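PDB 3M3M: glutathione S-transferase from Pseudomonas fluorescens, which binds glutathione and probably catalyses its transfer to electrophilic substrates. Local coordinates for residues Leu131-Tyr136 with Gly175-Tyr181. Residues are numbered along the deposited sequence.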
ATOM      1  N   LEU A 131       2.538 -18.745  -0.499  1.00 14.48           N
ATOM      2  CA  LEU A 131       2.353 -17.273  -0.711  1.00 12.25           C
ATOM      3  C   LEU A 131       2.833 -16.910  -2.099  1.00 13.59           C
ATOM      4  O   LEU A 131       2.269 -16.078  -2.766  1.00 10.95           O
ATOM      5  CB  LEU A 131       3.139 -16.488   0.349  1.00 13.49           C
ATOM      6  CG  LEU A 131       2.793 -16.787   1.801  1.00 14.23           C
ATOM      7  CD1 LEU A 131       3.745 -15.938   2.711  1.00 15.18           C
ATOM      8  CD2 LEU A 131       1.316 -16.535   2.179  1.00 10.29           C
ATOM      9  N   HIS A 132       3.921 -17.482  -2.566  1.00 13.66           N
ATOM     10  CA  HIS A 132       4.321 -17.241  -3.919  1.00 14.84           C
ATOM     11  C   HIS A 132       3.249 -17.611  -4.931  1.00 14.25           C
ATOM     12  O   HIS A 132       2.979 -16.860  -5.837  1.00 12.98           O
ATOM     13  CB  HIS A 132       5.650 -17.968  -4.255  1.00 15.99           C
ATOM     14  CG  HIS A 132       6.841 -17.114  -3.970  1.00 16.49           C
ATOM     15  ND1 HIS A 132       8.108 -17.438  -4.404  1.00 20.30           N
ATOM     16  CD2 HIS A 132       6.962 -15.998  -3.209  1.00 16.14           C
ATOM     17  CE1 HIS A 132       8.956 -16.506  -3.991  1.00 22.43           C
ATOM     18  NE2 HIS A 132       8.274 -15.604  -3.278  1.00 18.91           N
ATOM     19  N   LYS A 133       2.652 -18.772  -4.783  1.00 13.97           N
ATOM     20  CA  LYS A 133       1.642 -19.197  -5.777  1.00 12.89           C
ATOM     21  C   LYS A 133       0.453 -18.229  -5.784  1.00 13.17           C
ATOM     22  O   LYS A 133       0.041 -17.808  -6.882  1.00 13.58           O
ATOM     23  CB  LYS A 133       1.109 -20.608  -5.455  1.00 14.89           C
ATOM     24  CG  LYS A 133       2.233 -21.610  -5.855  1.00 22.36           C
ATOM     25  CD  LYS A 133       1.779 -23.085  -5.702  1.00 33.09           C
ATOM     26  CE  LYS A 133       3.063 -23.957  -5.868  1.00 39.36           C
ATOM     27  NZ  LYS A 133       2.687 -25.407  -5.866  1.00 47.22           N
ATOM     28  N   ARG A 134       0.010 -17.805  -4.603  1.00 11.83           N
ATOM     29  CA  ARG A 134      -1.190 -16.976  -4.551  1.00 12.15           C
ATOM     30  C   ARG A 134      -0.803 -15.555  -4.960  1.00 11.52           C
ATOM     31  O   ARG A 134      -1.659 -14.856  -5.565  1.00 11.18           O
ATOM     32  CB  ARG A 134      -1.842 -16.993  -3.139  1.00 14.01           C
ATOM     33  CG  ARG A 134      -2.388 -18.403  -2.891  1.00 18.88           C
ATOM     34  CD  ARG A 134      -3.124 -18.603  -1.567  1.00 29.37           C
ATOM     35  NE  ARG A 134      -4.555 -18.808  -1.808  1.00 41.85           N
ATOM     36  CZ  ARG A 134      -5.495 -18.777  -0.861  1.00 45.42           C
ATOM     37  NH1 ARG A 134      -6.766 -18.937  -1.216  1.00 50.39           N
ATOM     38  NH2 ARG A 134      -5.176 -18.582   0.435  1.00 43.50           N
ATOM     39  N   GLY A 135       0.408 -15.109  -4.608  1.00 10.11           N
ATOM     40  CA  GLY A 135       0.794 -13.707  -4.994  1.00  9.86           C
ATOM     41  C   GLY A 135       0.938 -13.598  -6.480  1.00 10.20           C
ATOM     42  O   GLY A 135       0.539 -12.616  -7.085  1.00 10.26           O
ATOM     43  N   TYR A 136       1.500 -14.600  -7.111  1.00  9.66           N
ATOM     44  CA  TYR A 136       1.629 -14.575  -8.560  1.00  9.04           C
ATOM     45  C   TYR A 136       0.240 -14.541  -9.235  1.00 10.23           C
ATOM     46  O   TYR A 136       0.065 -13.952 -10.240  1.00 12.45           O
ATOM     47  CB  TYR A 136       2.455 -15.776  -9.033  1.00 10.64           C
ATOM     48  CG  TYR A 136       3.955 -15.559  -9.002  1.00  9.59           C
ATOM     49  CD1 TYR A 136       4.546 -14.441  -9.581  1.00  9.88           C
ATOM     50  CD2 TYR A 136       4.788 -16.480  -8.420  1.00 12.65           C
ATOM     51  CE1 TYR A 136       5.950 -14.264  -9.564  1.00 10.42           C
ATOM     52  CE2 TYR A 136       6.153 -16.291  -8.400  1.00 13.35           C
ATOM     53  CZ  TYR A 136       6.725 -15.194  -8.976  1.00 14.01           C
ATOM     54  OH  TYR A 136       8.069 -15.060  -8.914  1.00 14.80           O
ATOM     55  N   GLY A 175      10.788 -12.150  -3.098  1.00 13.61           N
ATOM     56  CA  GLY A 175      11.161 -13.209  -4.047  1.00 14.55           C
ATOM     57  C   GLY A 175      10.316 -13.344  -5.290  1.00 15.60           C
ATOM     58  O   GLY A 175      10.503 -14.279  -6.079  1.00 16.72           O
ATOM     59  N   PHE A 176       9.384 -12.434  -5.512  1.00 13.14           N
ATOM     60  CA  PHE A 176       8.700 -12.353  -6.809  1.00 12.79           C
ATOM     61  C   PHE A 176       9.528 -11.750  -7.925  1.00 13.81           C
ATOM     62  O   PHE A 176      10.169 -10.695  -7.777  1.00 15.11           O
ATOM     63  CB  PHE A 176       7.341 -11.562  -6.691  1.00 11.94           C
ATOM     64  CG  PHE A 176       6.424 -12.159  -5.664  1.00 11.82           C
ATOM     65  CD1 PHE A 176       5.464 -13.159  -6.054  1.00 11.33           C
ATOM     66  CD2 PHE A 176       6.470 -11.743  -4.306  1.00  8.13           C
ATOM     67  CE1 PHE A 176       4.582 -13.742  -5.053  1.00  9.20           C
ATOM     68  CE2 PHE A 176       5.597 -12.371  -3.327  1.00  8.41           C
ATOM     69  CZ  PHE A 176       4.679 -13.361  -3.709  1.00 10.56           C
ATOM     70  N   ASP A 177       9.464 -12.402  -9.090  1.00 14.51           N
ATOM     71  CA  ASP A 177      10.287 -11.968 -10.201  1.00 15.05           C
ATOM     72  C   ASP A 177       9.437 -11.135 -11.131  1.00 15.64           C
ATOM     73  O   ASP A 177       8.627 -11.666 -11.948  1.00 14.66           O
ATOM     74  CB  ASP A 177      10.814 -13.222 -10.913  1.00 16.95           C
ATOM     75  CG  ASP A 177      11.651 -12.899 -12.138  1.00 20.37           C
ATOM     76  OD1 ASP A 177      11.913 -11.715 -12.501  1.00 19.00           O
ATOM     77  OD2 ASP A 177      12.091 -13.921 -12.780  1.00 22.28           O
ATOM     78  N   LEU A 178       9.592  -9.807 -11.025  1.00 13.60           N
ATOM     79  CA  LEU A 178       8.705  -8.944 -11.790  1.00 14.43           C
ATOM     80  C   LEU A 178       9.123  -8.893 -13.232  1.00 13.93           C
ATOM     81  O   LEU A 178       8.462  -8.274 -14.018  1.00 14.36           O
ATOM     82  CB  LEU A 178       8.672  -7.481 -11.219  1.00 15.58           C
ATOM     83  CG  LEU A 178       8.024  -7.487  -9.776  1.00 18.61           C
ATOM     84  CD1 LEU A 178       8.046  -6.090  -9.288  1.00 26.19           C
ATOM     85  CD2 LEU A 178       6.595  -8.000  -9.802  1.00 21.98           C
ATOM     86  N   SER A 179      10.287  -9.502 -13.595  1.00 16.08           N
ATOM     87  CA  SER A 179      10.638  -9.498 -15.046  1.00 16.22           C
ATOM     88  C   SER A 179       9.645 -10.345 -15.845  1.00 17.03           C
ATOM     89  O   SER A 179       9.538 -10.160 -17.061  1.00 18.04           O
ATOM     90  CB  SER A 179      12.078 -10.016 -15.340  1.00 16.92           C
ATOM     91  OG  SER A 179      12.143 -11.445 -15.107  1.00 19.68           O
ATOM     92  N   ARG A 180       8.864 -11.218 -15.172  1.00 15.48           N
ATOM     93  CA  ARG A 180       7.761 -11.949 -15.776  1.00 15.56           C
ATOM     94  C   ARG A 180       6.529 -11.057 -16.100  1.00 15.73           C
ATOM     95  O   ARG A 180       5.582 -11.504 -16.821  1.00 14.30           O
ATOM     96  CB  ARG A 180       7.307 -13.041 -14.802  1.00 16.22           C
ATOM     97  CG  ARG A 180       8.416 -13.996 -14.351  1.00 19.80           C
ATOM     98  CD  ARG A 180       7.697 -15.070 -13.573  1.00 23.80           C
ATOM     99  NE  ARG A 180       8.663 -15.972 -13.001  1.00 23.97           N
ATOM    100  CZ  ARG A 180       8.349 -16.948 -12.136  1.00 26.02           C
ATOM    101  NH1 ARG A 180       7.076 -17.130 -11.723  1.00 21.53           N
ATOM    102  NH2 ARG A 180       9.332 -17.718 -11.651  1.00 26.42           N
ATOM    103  N   TYR A 181       6.560  -9.805 -15.620  1.00 13.79           N
ATOM    104  CA  TYR A 181       5.407  -8.890 -15.686  1.00 13.00           C
ATOM    105  C   TYR A 181       5.789  -7.547 -16.302  1.00 14.13           C
ATOM    106  O   TYR A 181       5.857  -6.486 -15.634  1.00 13.47           O
ATOM    107  CB  TYR A 181       4.893  -8.679 -14.219  1.00 12.24           C
ATOM    108  CG  TYR A 181       4.368  -9.989 -13.663  1.00 10.52           C
ATOM    109  CD1 TYR A 181       3.071 -10.413 -13.999  1.00 13.83           C
ATOM    110  CD2 TYR A 181       5.151 -10.804 -12.848  1.00 13.57           C
ATOM    111  CE1 TYR A 181       2.573 -11.637 -13.503  1.00 13.36           C
ATOM    112  CE2 TYR A 181       4.666 -12.094 -12.376  1.00 15.53           C
ATOM    113  CZ  TYR A 181       3.323 -12.446 -12.718  1.00 10.03           C
ATOM    114  OH  TYR A 181       2.873 -13.646 -12.244  1.00 13.75           O
TER
HETATM  115  O   HOH W   1       9.535 -16.908  -7.917  1.00 24.16           O
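An aromatic cluster joins one face of helix 125-146 to the loop between helices 159-168 and 182-192. Phe176 inserts its ring between His132 and Tyr136, one helical turn apart. The edge of His132 meets the Phe176 face, with centroids 4.5 Å apart. The edge of Phe176 meets the Tyr136 face, with centroids 5.0 Å apart and planes at 76°. Gly135 leaves room for this ring: a CB there would clash with Phe176 CE1. Ile108 and Ala111 of helix 87-117 also touch Phe176. On the opposite face of Tyr136, the guanidinium of Arg180 stacks nearly parallel, a cation-pi arrangement. Asp177 N donates a hydrogen bond to Tyr136 OH (3.0 Å), tying the loop backbone to the helix. His132 NE2 is hydrogen-bonded to Gly174 O, and Tyr181 OH to Asp140 OD1. Asp177 OD1 accepts from Ser179 N (3.0 Å), forming an Asx turn before Tyr181, the N-cap of helix 182-192. The cluster fastens the loop before helix 182-192 to helix 125-146 in the all-helical C-terminal domain of the glutathione transferase fold, away from the bound glutathione.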